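Local atomic coordinates of putative peptidase (Chlamydophila abortus, PDB entry 3CE2), a protein that probably acts as a zinc-dependent oligopeptidase of the M3B family, cutting a variety of small peptides. Residues Lys297-Lys302 with Glu507-Ile512; Phe311-Val316 with Val517-Glu522; Ser292-Lys297 with Cys597-Lys602; Thr500-Gln505 with Ile513-Leu518. One frame throughout, in Å; residues are numbered along the deposited sequence.

Contact 1: residues Lys297-Lys302 with Glu507-Ile512; sequences KYFSIK and EFYGEI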
loop_
_atom_site.group_PDB
_atom_site.type_symbol
_atom_site.label_atom_id
_atom_site.label_comp_id
_atom_site.label_asym_id
_atom_site.label_seq_id
_atom_site.Cartn_x
_atom_site.Cartn_y
_atom_site.Cartn_z
ATOM N N LYS A 297 26.768 5.570 2.302
ATOM C CA LYS A 297 27.175 6.293 1.085
ATOM C C LYS A 297 26.296 7.492 0.810
ATOM O O LYS A 297 26.794 8.610 0.692
ATOM C CB LYS A 297 27.161 5.392 -0.156
ATOM C CG LYS A 297 28.510 4.848 -0.562
ATOM C CD LYS A 297 28.360 3.733 -1.604
ATOM C CE LYS A 297 29.723 3.148 -2.017
ATOM N NZ LYS A 297 29.596 1.760 -2.539
ATOM N N TYR A 298 24.988 7.242 0.711
ATOM C CA TYR A 298 24.028 8.259 0.277
ATOM C C TYR A 298 24.002 9.446 1.196
ATOM O O TYR A 298 24.103 10.575 0.729
ATOM C CB TYR A 298 22.600 7.703 0.160
ATOM C CG TYR A 298 21.574 8.768 -0.197
ATOM C CD1 TYR A 298 21.795 9.649 -1.264
ATOM C CD2 TYR A 298 20.381 8.897 0.528
ATOM C CE1 TYR A 298 20.859 10.627 -1.603
ATOM C CE2 TYR A 298 19.435 9.877 0.200
ATOM C CZ TYR A 298 19.684 10.733 -0.868
ATOM O OH TYR A 298 18.759 11.682 -1.202
ATOM N N PHE A 299 23.863 9.195 2.498
ATOM C CA PHE A 299 23.841 10.278 3.474
ATOM C C PHE A 299 25.102 11.149 3.519
ATOM O O PHE A 299 24.997 12.347 3.748
ATOM C CB PHE A 299 23.477 9.770 4.867
ATOM C CG PHE A 299 22.046 9.327 4.998
ATOM C CD1 PHE A 299 21.113 9.621 3.996
ATOM C CD2 PHE A 299 21.616 8.652 6.137
ATOM C CE1 PHE A 299 19.778 9.221 4.104
ATOM C CE2 PHE A 299 20.277 8.240 6.266
ATOM C CZ PHE A 299 19.356 8.527 5.238
ATOM N N SER A 300 26.291 10.588 3.292
ATOM C CA SER A 300 27.493 11.439 3.302
ATOM C C SER A 300 27.465 12.383 2.124
ATOM O O SER A 300 27.928 13.524 2.212
ATOM C CB SER A 300 28.777 10.632 3.224
ATOM O OG SER A 300 28.528 9.297 3.569
ATOM N N ILE A 301 26.954 11.911 0.997
ATOM C CA ILE A 301 26.814 12.821 -0.113
ATOM C C ILE A 301 25.962 13.979 0.352
ATOM O O ILE A 301 26.313 15.131 0.154
ATOM C CB ILE A 301 26.136 12.161 -1.297
ATOM C CG1 ILE A 301 27.031 11.057 -1.849
ATOM C CG2 ILE A 301 25.798 13.199 -2.351
ATOM C CD1 ILE A 301 26.420 10.342 -3.017
ATOM N N LYS A 302 24.836 13.671 0.990
ATOM C CA LYS A 302 23.957 14.720 1.509
ATOM C C LYS A 302 24.704 15.609 2.493
ATOM O O LYS A 302 24.615 16.822 2.388
ATOM C CB LYS A 302 22.687 14.147 2.146
ATOM C CG LYS A 302 21.563 13.867 1.168
ATOM C CD LYS A 302 20.199 13.986 1.880
ATOM C CE LYS A 302 19.042 14.215 0.914
ATOM N NZ LYS A 302 17.759 14.302 1.645
ATOM N N GLU A 507 22.683 -0.487 13.775
ATOM C CA GLU A 507 22.969 -1.370 12.637
ATOM C C GLU A 507 22.721 -0.666 11.306
ATOM O O GLU A 507 23.380 -0.967 10.324
ATOM C CB GLU A 507 22.180 -2.695 12.711
ATOM C CG GLU A 507 22.461 -3.513 13.968
ATOM C CD GLU A 507 21.715 -4.852 14.012
ATOM O OE1 GLU A 507 22.056 -5.737 13.194
ATOM O OE2 GLU A 507 20.804 -5.036 14.872
ATOM N N PHE A 508 21.795 0.285 11.265
ATOM C CA PHE A 508 21.456 0.896 9.994
ATOM C C PHE A 508 22.175 2.194 9.787
ATOM O O PHE A 508 22.584 2.516 8.684
ATOM C CB PHE A 508 19.956 1.155 9.893
ATOM C CG PHE A 508 19.146 -0.074 9.615
ATOM C CD1 PHE A 508 18.671 -0.336 8.346
ATOM C CD2 PHE A 508 18.849 -0.964 10.618
ATOM C CE1 PHE A 508 17.933 -1.478 8.089
ATOM C CE2 PHE A 508 18.088 -2.099 10.364
ATOM C CZ PHE A 508 17.641 -2.350 9.096
ATOM N N TYR A 509 22.335 2.958 10.850
ATOM C CA TYR A 509 22.709 4.337 10.672
ATOM C C TYR A 509 23.983 4.680 11.393
ATOM O O TYR A 509 24.469 5.815 11.282
ATOM C CB TYR A 509 21.580 5.221 11.195
ATOM C CG TYR A 509 20.283 5.080 10.433
ATOM C CD1 TYR A 509 20.169 5.541 9.126
ATOM C CD2 TYR A 509 19.173 4.499 11.024
ATOM C CE1 TYR A 509 18.983 5.428 8.425
ATOM C CE2 TYR A 509 17.991 4.358 10.329
ATOM C CZ TYR A 509 17.894 4.830 9.034
ATOM O OH TYR A 509 16.706 4.679 8.345
ATOM N N GLY A 510 24.511 3.703 12.139
ATOM C CA GLY A 510 25.708 3.870 12.981
ATOM C C GLY A 510 26.929 4.504 12.324
ATOM O O GLY A 510 27.604 5.343 12.925
ATOM N N GLU A 511 27.223 4.121 11.090
ATOM C CA GLU A 511 28.402 4.661 10.437
ATOM C C GLU A 511 28.227 6.076 9.931
ATOM O O GLU A 511 29.159 6.636 9.384
ATOM C CB GLU A 511 28.856 3.769 9.269
ATOM C CG GLU A 511 29.255 2.352 9.673
ATOM C CD GLU A 511 30.194 2.328 10.872
ATOM O OE1 GLU A 511 31.378 2.707 10.718
ATOM O OE2 GLU A 511 29.746 1.928 11.971
ATOM N N ILE A 512 27.053 6.675 10.058
ATOM C CA ILE A 512 26.903 7.998 9.435
ATOM C C ILE A 512 26.167 9.003 10.305
ATOM O O ILE A 512 26.477 10.189 10.281
ATOM C CB ILE A 512 26.230 7.904 8.038
ATOM C CG1 ILE A 512 26.148 9.269 7.362
ATOM C CG2 ILE A 512 24.823 7.317 8.158
ATOM C CD1 ILE A 512 27.440 10.068 7.375
#
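The two backbones come nearest at Ser300 and Ile512, whose CA atoms lie 7.1 Å apart, so the middle of helix 292-306 faces the turn in which the chain leaves helix 494-509. That turn carries a backbone hydrogen bond of 3.0 Å from Ile512 N to Tyr509 O, and it offers two side chains to Phe299. Ile512 comes first: its CG1 reaches the Phe299 CB at 3.7 Å, while its CG2 lies at the edge of the ring, 4.0 Å from CD2. With CG1 anti to the backbone N (chi1 -177°), Ile512 carries CD1 onward to within 4.0 Å of Ser300 OG. That hydroxyl makes its polar contact inside its own helix, with Thr296 O, so toward Ile512 it is a van der Waals neighbour. Further out, Phe299 CE2 meets Tyr509 CE1 at 3.8 Å. The two rings touch rim to rim, with neither face laid on the other. Beyond the pair, Phe311 packs against the Phe299 ring, Phe313 meets Tyr509 edge-to-face, and Leu474 of helix 451-487 touches Tyr509. This is apolar helix-to-turn packing in the largely helical fold of an M3 peptidase. It lies close to a zinc site outside the HExxH centre: the Ile512 side chain is about 8 Å from that of Asp310, one of that zinc's ligands.

Contact 2: residues Phe311-Val316 with Val517-Glu522; sequences FHFYDV and VLSNIE. With ZN (zinc ion), chain E.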
loop_
_atom_site.group_PDB
_atom_site.type_symbol
_atom_site.label_atom_id
_atom_site.label_comp_id
_atom_site.label_asym_id
_atom_site.label_seq_id
_atom_site.Cartn_x
_atom_site.Cartn_y
_atom_site.Cartn_z
ATOM N N PHE A 311 25.820 14.690 10.835
ATOM C CA PHE A 311 24.578 14.429 10.113
ATOM C C PHE A 311 23.600 13.781 11.039
ATOM O O PHE A 311 23.808 12.652 11.491
ATOM C CB PHE A 311 24.832 13.522 8.920
ATOM C CG PHE A 311 23.767 13.557 7.880
ATOM C CD1 PHE A 311 23.591 14.677 7.091
ATOM C CD2 PHE A 311 22.956 12.458 7.666
ATOM C CE1 PHE A 311 22.608 14.714 6.103
ATOM C CE2 PHE A 311 21.976 12.484 6.674
ATOM C CZ PHE A 311 21.799 13.631 5.894
ATOM N N HIS A 312 22.535 14.515 11.333
ATOM C CA HIS A 312 21.578 14.100 12.324
ATOM C C HIS A 312 20.365 13.541 11.607
ATOM O O HIS A 312 20.138 13.816 10.412
ATOM C CB HIS A 312 21.185 15.299 13.175
ATOM C CG HIS A 312 22.197 15.664 14.220
ATOM N ND1 HIS A 312 22.071 15.292 15.544
ATOM C CD2 HIS A 312 23.345 16.378 14.144
ATOM C CE1 HIS A 312 23.097 15.753 16.234
ATOM N NE2 HIS A 312 23.890 16.410 15.408
ATOM N N PHE A 313 19.572 12.758 12.330
ATOM C CA PHE A 313 18.340 12.254 11.755
ATOM C C PHE A 313 17.493 13.368 11.186
ATOM O O PHE A 313 16.728 13.135 10.261
ATOM C CB PHE A 313 17.527 11.497 12.775
ATOM C CG PHE A 313 17.940 10.093 12.937
ATOM C CD1 PHE A 313 17.896 9.216 11.844
ATOM C CD2 PHE A 313 18.336 9.622 14.182
ATOM C CE1 PHE A 313 18.253 7.882 11.978
ATOM C CE2 PHE A 313 18.705 8.277 14.348
ATOM C CZ PHE A 313 18.663 7.399 13.240
ATOM N N TYR A 314 17.620 14.578 11.729
ATOM C CA TYR A 314 16.820 15.681 11.212
ATOM C C TYR A 314 17.453 16.312 9.991
ATOM O O TYR A 314 17.027 17.371 9.543
ATOM C CB TYR A 314 16.520 16.721 12.287
ATOM C CG TYR A 314 17.713 17.221 13.069
ATOM C CD1 TYR A 314 18.513 18.248 12.583
ATOM C CD2 TYR A 314 18.017 16.692 14.303
ATOM C CE1 TYR A 314 19.597 18.723 13.309
ATOM C CE2 TYR A 314 19.093 17.151 15.034
ATOM C CZ TYR A 314 19.879 18.170 14.519
ATOM O OH TYR A 314 20.939 18.627 15.239
ATOM N N ASP A 315 18.462 15.659 9.433
ATOM C CA ASP A 315 19.099 16.206 8.249
ATOM C C ASP A 315 18.692 15.400 7.041
ATOM O O ASP A 315 18.752 15.880 5.902
ATOM C CB ASP A 315 20.608 16.205 8.430
ATOM C CG ASP A 315 21.056 17.265 9.412
ATOM O OD1 ASP A 315 20.640 18.442 9.230
ATOM O OD2 ASP A 315 21.787 16.919 10.371
ATOM N N VAL A 316 18.239 14.183 7.328
ATOM C CA VAL A 316 17.869 13.185 6.337
ATOM C C VAL A 316 16.958 13.678 5.194
ATOM O O VAL A 316 17.097 13.216 4.065
ATOM C CB VAL A 316 17.187 11.992 7.038
ATOM C CG1 VAL A 316 16.531 11.094 6.033
ATOM C CG2 VAL A 316 18.191 11.217 7.928
ATOM N N VAL A 517 19.908 12.744 22.004
ATOM C CA VAL A 517 19.702 11.991 23.253
ATOM C C VAL A 517 18.377 11.231 23.284
ATOM O O VAL A 517 18.259 10.249 23.985
ATOM C CB VAL A 517 19.860 12.888 24.517
ATOM C CG1 VAL A 517 21.256 13.426 24.590
ATOM C CG2 VAL A 517 18.894 14.075 24.470
ATOM N N LEU A 518 17.381 11.670 22.516
ATOM C CA LEU A 518 16.088 10.997 22.547
ATOM C C LEU A 518 15.754 10.267 21.261
ATOM O O LEU A 518 14.625 9.812 21.051
ATOM C CB LEU A 518 15.001 11.999 22.905
ATOM C CG LEU A 518 15.214 12.431 24.365
ATOM C CD1 LEU A 518 14.184 13.450 24.816
ATOM C CD2 LEU A 518 15.272 11.210 25.347
ATOM N N SER A 519 16.744 10.140 20.396
ATOM C CA SER A 519 16.509 9.606 19.059
ATOM C C SER A 519 15.884 8.232 19.094
ATOM O O SER A 519 15.128 7.855 18.200
ATOM C CB SER A 519 17.809 9.560 18.273
ATOM O OG SER A 519 18.176 10.876 17.934
ATOM N N ASN A 520 16.189 7.486 20.138
ATOM C CA ASN A 520 15.721 6.131 20.216
ATOM C C ASN A 520 14.304 6.016 20.760
ATOM O O ASN A 520 13.889 4.929 21.160
ATOM C CB ASN A 520 16.668 5.337 21.100
ATOM C CG ASN A 520 16.668 5.825 22.521
ATOM O OD1 ASN A 520 16.656 7.029 22.785
ATOM N ND2 ASN A 520 16.671 4.891 23.453
ATOM N N ILE A 521 13.572 7.130 20.809
ATOM C CA ILE A 521 12.187 7.103 21.279
ATOM C C ILE A 521 11.256 6.904 20.086
ATOM O O ILE A 521 10.061 6.722 20.262
ATOM C CB ILE A 521 11.814 8.400 22.070
ATOM C CG1 ILE A 521 10.616 8.184 22.994
ATOM C CG2 ILE A 521 11.486 9.540 21.129
ATOM C CD1 ILE A 521 10.656 6.895 23.774
ATOM N N GLU A 522 11.815 6.910 18.872
ATOM C CA GLU A 522 11.003 6.846 17.647
ATOM C C GLU A 522 9.961 5.746 17.664
ATOM O O GLU A 522 8.850 5.938 17.177
ATOM C CB GLU A 522 11.867 6.745 16.381
ATOM C CG GLU A 522 12.095 8.093 15.678
ATOM C CD GLU A 522 13.531 8.270 15.161
ATOM O OE1 GLU A 522 13.919 7.524 14.222
ATOM O OE2 GLU A 522 14.261 9.158 15.695
HETATM ZN ZN ZN E . 25.767 17.469 15.604
HETATM O O HOH W 1 25.928 19.345 15.354
#
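Phe313 CG and Ser519 OG both stand anti to their carbonyl carbons (chi1 -83° and -72°), which sends the ring and the hydroxyl toward each other. They meet at 4.0 Å between Phe313 CD2 and Ser519 OG, with the oxygen in the plane of the ring at its edge. Glu522 adds a looser approach from an oblique direction, its OE2 lying 4.4 Å from the same CD2. Neither oxygen depends on the ring for its polar needs, because Tyr229 OH is hydrogen-bonded to both. Just before Phe313, His312 binds the zinc ion through NE2 at 2.2 Å, together with Asp310 and a water. The Tyr314 OH lies over the centre of the imidazole, 3.3 Å above its plane. Asp315 ties the turn together, accepting His312 N on the anti lone pair of OD2 (2.7 Å, 163° at the hydrogen), and it is held in turn by Arg222 and Arg225. In the fold, two loops meet here between helices: helix 222-237 supplies Tyr229 and both arginines, helix 494-509 touches Phe313 and Glu522 through Gln505, and helix 292-306 receives Val316 on Phe299.

Contact 3: residues Ser292-Lys297 with Cys597-Lys602; sequences SSLITK and CFIEKK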
loop_
_atom_site.group_PDB
_atom_site.type_symbol
_atom_site.label_atom_id
_atom_site.label_comp_id
_atom_site.label_asym_id
_atom_site.label_seq_id
_atom_site.Cartn_x
_atom_site.Cartn_y
_atom_site.Cartn_z
ATOM N N SER A 292 23.683 -1.857 4.756
ATOM C CA SER A 292 23.681 -0.603 5.501
ATOM C C SER A 292 24.632 0.401 4.887
ATOM O O SER A 292 24.350 1.616 4.887
ATOM C CB SER A 292 23.986 -0.809 6.993
ATOM O OG SER A 292 24.838 -1.923 7.254
ATOM N N SER A 293 25.742 -0.099 4.336
ATOM C CA SER A 293 26.739 0.783 3.720
ATOM C C SER A 293 26.109 1.680 2.656
ATOM O O SER A 293 26.602 2.772 2.372
ATOM C CB SER A 293 27.914 -0.009 3.143
ATOM O OG SER A 293 27.480 -0.951 2.168
ATOM N N LEU A 294 25.004 1.233 2.073
ATOM C CA LEU A 294 24.379 2.057 1.058
ATOM C C LEU A 294 23.780 3.300 1.692
ATOM O O LEU A 294 23.831 4.377 1.117
ATOM C CB LEU A 294 23.351 1.267 0.249
ATOM C CG LEU A 294 23.931 0.568 -0.986
ATOM C CD1 LEU A 294 22.845 0.236 -1.951
ATOM C CD2 LEU A 294 24.949 1.435 -1.693
ATOM N N ILE A 295 23.238 3.156 2.896
ATOM C CA ILE A 295 22.787 4.308 3.656
ATOM C C ILE A 295 23.997 5.204 3.883
ATOM O O ILE A 295 23.983 6.384 3.523
ATOM C CB ILE A 295 22.128 3.892 5.013
ATOM C CG1 ILE A 295 20.790 3.201 4.782
ATOM C CG2 ILE A 295 21.884 5.083 5.920
ATOM C CD1 ILE A 295 20.331 2.434 5.993
ATOM N N THR A 296 25.059 4.637 4.448
ATOM C CA THR A 296 26.268 5.419 4.698
ATOM C C THR A 296 26.678 6.216 3.463
ATOM O O THR A 296 26.885 7.417 3.554
ATOM C CB THR A 296 27.421 4.532 5.100
ATOM O OG1 THR A 296 26.967 3.550 6.041
ATOM C CG2 THR A 296 28.488 5.347 5.715
ATOM N N LYS A 297 26.768 5.570 2.302
ATOM C CA LYS A 297 27.175 6.293 1.085
ATOM C C LYS A 297 26.296 7.492 0.810
ATOM O O LYS A 297 26.794 8.610 0.692
ATOM C CB LYS A 297 27.161 5.392 -0.156
ATOM C CG LYS A 297 28.510 4.848 -0.562
ATOM C CD LYS A 297 28.360 3.733 -1.604
ATOM C CE LYS A 297 29.723 3.148 -2.017
ATOM N NZ LYS A 297 29.596 1.760 -2.539
ATOM N N CYS A 597 21.492 -2.787 -7.308
ATOM C CA CYS A 597 22.190 -2.295 -8.493
ATOM C C CYS A 597 21.662 -0.957 -8.956
ATOM O O CYS A 597 22.413 -0.017 -9.198
ATOM C CB CYS A 597 22.085 -3.303 -9.634
ATOM S SG CYS A 597 23.152 -4.730 -9.367
ATOM N N PHE A 598 20.353 -0.887 -9.099
ATOM C CA PHE A 598 19.696 0.335 -9.491
ATOM C C PHE A 598 20.060 1.480 -8.545
ATOM O O PHE A 598 20.352 2.592 -8.977
ATOM C CB PHE A 598 18.186 0.108 -9.472
ATOM C CG PHE A 598 17.395 1.277 -9.955
ATOM C CD1 PHE A 598 16.906 1.303 -11.261
ATOM C CD2 PHE A 598 17.133 2.345 -9.113
ATOM C CE1 PHE A 598 16.170 2.379 -11.712
ATOM C CE2 PHE A 598 16.399 3.436 -9.563
ATOM C CZ PHE A 598 15.920 3.458 -10.864
ATOM N N ILE A 599 20.045 1.203 -7.250
ATOM C CA ILE A 599 20.286 2.244 -6.276
ATOM C C ILE A 599 21.738 2.702 -6.368
ATOM O O ILE A 599 22.017 3.903 -6.413
ATOM C CB ILE A 599 19.923 1.744 -4.879
ATOM C CG1 ILE A 599 18.423 1.461 -4.827
ATOM C CG2 ILE A 599 20.284 2.740 -3.824
ATOM C CD1 ILE A 599 18.048 0.494 -3.771
ATOM N N GLU A 600 22.653 1.739 -6.440
ATOM C CA GLU A 600 24.070 2.034 -6.542
ATOM C C GLU A 600 24.343 2.930 -7.720
ATOM O O GLU A 600 25.112 3.896 -7.625
ATOM C CB GLU A 600 24.843 0.744 -6.717
ATOM C CG GLU A 600 26.336 0.911 -6.803
ATOM C CD GLU A 600 26.967 1.147 -5.453
ATOM O OE1 GLU A 600 26.770 0.300 -4.549
ATOM O OE2 GLU A 600 27.665 2.178 -5.303
ATOM N N LYS A 601 23.700 2.629 -8.841
ATOM C CA LYS A 601 23.948 3.413 -10.026
ATOM C C LYS A 601 23.552 4.855 -9.787
ATOM O O LYS A 601 24.244 5.778 -10.209
ATOM C CB LYS A 601 23.184 2.865 -11.213
ATOM C CG LYS A 601 23.645 3.464 -12.488
ATOM C CD LYS A 601 22.628 3.300 -13.579
ATOM C CE LYS A 601 23.034 4.170 -14.762
ATOM N NZ LYS A 601 21.878 4.625 -15.566
ATOM N N LYS A 602 22.437 5.046 -9.094
ATOM C CA LYS A 602 21.887 6.381 -8.906
ATOM C C LYS A 602 22.738 7.155 -7.904
ATOM O O LYS A 602 22.957 8.359 -8.067
ATOM C CB LYS A 602 20.448 6.289 -8.405
ATOM C CG LYS A 602 19.464 5.823 -9.433
ATOM C CD LYS A 602 18.937 6.958 -10.248
ATOM C CE LYS A 602 18.047 6.465 -11.365
ATOM N NZ LYS A 602 18.922 6.127 -12.515
#
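Glu600 reaches across to Leu294 and Lys297, and its side chain is the one to follow. CB and CG project outward from helix 590-607, with CG anti to the backbone N (chi1 -179°). A bend about the CB-CG bond (chi2 77°) then turns the carboxylate toward helix 292-306. CD comes within 4.0 Å of Lys297 NZ. At the tip both oxygens lie near the ammonium. OE2 is the closer, 3.4 Å from Lys297 NZ, in a salt bridge whose hydrogen bond is weak. OE1 stands 3.8 Å from Lys297 NZ and also lies against a methyl group, 3.6 Å from Leu294 CD2. Lys297 arrives with its chain extended beyond CG, and its CE also passes OE2 at 4.0 Å. Beneath this pair, on the more buried side, Leu294 CD1 touches Ile599 CG2 at 4.0 Å, the two side chains crossing at a slant. Ile599 continues onto Ile465 of helix 451-487, which joins a third helix to the apolar layer. The helix segments run nearly parallel, at 19°, but their axes stay 11.1 Å apart, so the meeting is made by the outer parts of side chains. The chemistry is therefore layered: leucine and isoleucine form the inner seam, and an ion pair closes it at the surface. Because Lys297 is exposed and the bond is long, solvent probably weakens the attraction between the two charges.

Contact 4: residues Thr500-Gln505 with Ile513-Leu518; sequences TYKNLQ and ITFDVL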
loop_
_atom_site.group_PDB
_atom_site.type_symbol
_atom_site.label_atom_id
_atom_site.label_comp_id
_atom_site.label_asym_id
_atom_site.label_seq_id
_atom_site.Cartn_x
_atom_site.Cartn_y
_atom_site.Cartn_z
ATOM N N THR A 500 16.399 -2.046 22.117
ATOM C CA THR A 500 16.157 -2.747 20.891
ATOM C C THR A 500 16.192 -1.761 19.724
ATOM O O THR A 500 16.853 -1.999 18.702
ATOM C CB THR A 500 14.784 -3.393 20.963
ATOM O OG1 THR A 500 14.766 -4.305 22.057
ATOM C CG2 THR A 500 14.470 -4.146 19.712
ATOM N N TYR A 501 15.485 -0.651 19.866
ATOM C CA TYR A 501 15.386 0.271 18.754
ATOM C C TYR A 501 16.721 0.991 18.559
ATOM O O TYR A 501 17.124 1.308 17.428
ATOM C CB TYR A 501 14.224 1.242 18.964
ATOM C CG TYR A 501 13.798 1.958 17.731
ATOM C CD1 TYR A 501 12.832 1.422 16.889
ATOM C CD2 TYR A 501 14.351 3.173 17.396
ATOM C CE1 TYR A 501 12.443 2.081 15.730
ATOM C CE2 TYR A 501 13.977 3.837 16.240
ATOM C CZ TYR A 501 13.024 3.287 15.408
ATOM O OH TYR A 501 12.640 3.974 14.256
ATOM N N LYS A 502 17.417 1.237 19.657
ATOM C CA LYS A 502 18.706 1.925 19.560
ATOM C C LYS A 502 19.747 1.102 18.789
ATOM O O LYS A 502 20.375 1.610 17.863
ATOM C CB LYS A 502 19.252 2.312 20.932
ATOM C CG LYS A 502 20.566 3.050 20.810
ATOM C CD LYS A 502 20.917 3.847 22.042
ATOM C CE LYS A 502 21.753 5.073 21.612
ATOM N NZ LYS A 502 22.506 5.744 22.725
ATOM N N ASN A 503 19.913 -0.162 19.174
ATOM C CA ASN A 503 20.815 -1.081 18.474
ATOM C C ASN A 503 20.454 -1.110 17.016
ATOM O O ASN A 503 21.324 -1.015 16.155
ATOM C CB ASN A 503 20.809 -2.503 19.076
ATOM C CG ASN A 503 21.186 -2.515 20.581
ATOM O OD1 ASN A 503 21.996 -1.702 21.057
ATOM N ND2 ASN A 503 20.588 -3.434 21.327
ATOM N N LEU A 504 19.165 -1.204 16.731
ATOM C CA LEU A 504 18.731 -1.211 15.348
ATOM C C LEU A 504 19.118 0.071 14.628
ATOM O O LEU A 504 19.658 0.020 13.519
ATOM C CB LEU A 504 17.227 -1.454 15.233
ATOM C CG LEU A 504 16.735 -2.863 14.921
ATOM C CD1 LEU A 504 17.449 -3.913 15.769
ATOM C CD2 LEU A 504 15.227 -2.921 15.156
ATOM N N GLN A 505 18.861 1.221 15.241
ATOM C CA GLN A 505 19.222 2.473 14.566
ATOM C C GLN A 505 20.693 2.428 14.274
ATOM O O GLN A 505 21.192 3.011 13.307
ATOM C CB GLN A 505 18.928 3.674 15.441
ATOM C CG GLN A 505 17.441 3.930 15.607
ATOM C CD GLN A 505 17.179 5.009 16.602
ATOM O OE1 GLN A 505 17.353 4.800 17.796
ATOM N NE2 GLN A 505 16.775 6.179 16.128
ATOM N N ILE A 513 25.183 8.526 11.065
ATOM C CA ILE A 513 24.293 9.413 11.808
ATOM C C ILE A 513 24.843 9.701 13.193
ATOM O O ILE A 513 25.294 8.791 13.898
ATOM C CB ILE A 513 22.863 8.805 11.954
ATOM C CG1 ILE A 513 22.187 8.695 10.588
ATOM C CG2 ILE A 513 21.993 9.688 12.853
ATOM C CD1 ILE A 513 21.685 10.025 10.085
ATOM N N THR A 514 24.784 10.965 13.592
ATOM C CA THR A 514 25.040 11.313 14.967
ATOM C C THR A 514 23.698 11.317 15.705
ATOM O O THR A 514 22.772 12.018 15.312
ATOM C CB THR A 514 25.666 12.699 15.035
ATOM O OG1 THR A 514 26.912 12.688 14.320
ATOM C CG2 THR A 514 25.842 13.168 16.509
ATOM N N PHE A 515 23.592 10.527 16.761
ATOM C CA PHE A 515 22.342 10.417 17.494
ATOM C C PHE A 515 22.103 11.596 18.401
ATOM O O PHE A 515 23.040 12.206 18.874
ATOM C CB PHE A 515 22.303 9.127 18.311
ATOM C CG PHE A 515 22.321 7.899 17.472
ATOM C CD1 PHE A 515 22.136 7.987 16.094
ATOM C CD2 PHE A 515 22.493 6.651 18.039
ATOM C CE1 PHE A 515 22.142 6.859 15.281
ATOM C CE2 PHE A 515 22.504 5.501 17.227
ATOM C CZ PHE A 515 22.330 5.624 15.835
ATOM N N ASP A 516 20.839 11.942 18.613
ATOM C CA ASP A 516 20.498 12.895 19.647
ATOM C C ASP A 516 20.071 12.096 20.859
ATOM O O ASP A 516 19.922 10.888 20.766
ATOM C CB ASP A 516 19.420 13.850 19.180
ATOM C CG ASP A 516 19.930 14.821 18.147
ATOM O OD1 ASP A 516 20.330 15.959 18.522
ATOM O OD2 ASP A 516 19.939 14.443 16.958
ATOM N N VAL A 517 19.908 12.744 22.004
ATOM C CA VAL A 517 19.702 11.991 23.253
ATOM C C VAL A 517 18.377 11.231 23.284
ATOM O O VAL A 517 18.259 10.249 23.985
ATOM C CB VAL A 517 19.860 12.888 24.517
ATOM C CG1 VAL A 517 21.256 13.426 24.590
ATOM C CG2 VAL A 517 18.894 14.075 24.470
ATOM N N LEU A 518 17.381 11.670 22.516
ATOM C CA LEU A 518 16.088 10.997 22.547
ATOM C C LEU A 518 15.754 10.267 21.261
ATOM O O LEU A 518 14.625 9.812 21.051
ATOM C CB LEU A 518 15.001 11.999 22.905
ATOM C CG LEU A 518 15.214 12.431 24.365
ATOM C CD1 LEU A 518 14.184 13.450 24.816
ATOM C CD2 LEU A 518 15.272 11.210 25.347
#
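A helix and the loop that follows it, doubling back beside the helix, meet where Phe515 packs on Gln505 and Lys502 in helix 494-509. The CA atoms of Gln505 and Phe515 are the nearest pair, still 9.0 Å apart, and the aromatic ring spans the distance. Phe515 holds CG anti to its carbonyl carbon (chi1 -64°), which points the far end of the ring at the helix. CZ there stands 3.8 Å from Gln505 O and 3.9 Å from Gln505 CB, and the carbonyl oxygen lies at the edge of the ring, near its plane. Lys502, one turn back, stretches its chain out so that CE comes to 4.0 Å from Phe515 CD2, again at the ring's edge. Lys502 thus meets the rim through CE, and Gln505 through its carbonyl oxygen and CB. Gln505 keeps its amide for another job: NE2 is hydrogen-bonded to Ser519 O, a second tie between helix and loop. Next to Phe515, Asp516 OD2 accepts a hydrogen bond from His312 ND1, which probably helps to orient this zinc ligand. The loop thus folds back on the helix it follows, and with the Phe515 side chain about 7 Å from that of His312, the contact flanks the Asp310-His312 zinc site.

Overall arrangement
All four contacts are partly buried and lie on the same side of the chain's centre, but contact 1 rests on buried Phe299 and Tyr509, while contacts 3 and 4 each include an exposed lysine, Lys297 and Lys502. Helix 292-306 serves contacts 1 and 3, which share Lys297; helix 494-509 serves contacts 1 and 4. Contacts 2 and 4 are the closest pair, with centres about 7 Å apart, and a backbone hydrogen bond between Phe311 and Thr514 joins their loops. Contact 3 sets a salt bridge above an apolar seam, away from the zinc sites. Contact 1 is mainly apolar, made by van der Waals contact, whereas contacts 2 and 4 bring aromatic edges to oxygen atoms near a loop that binds zinc.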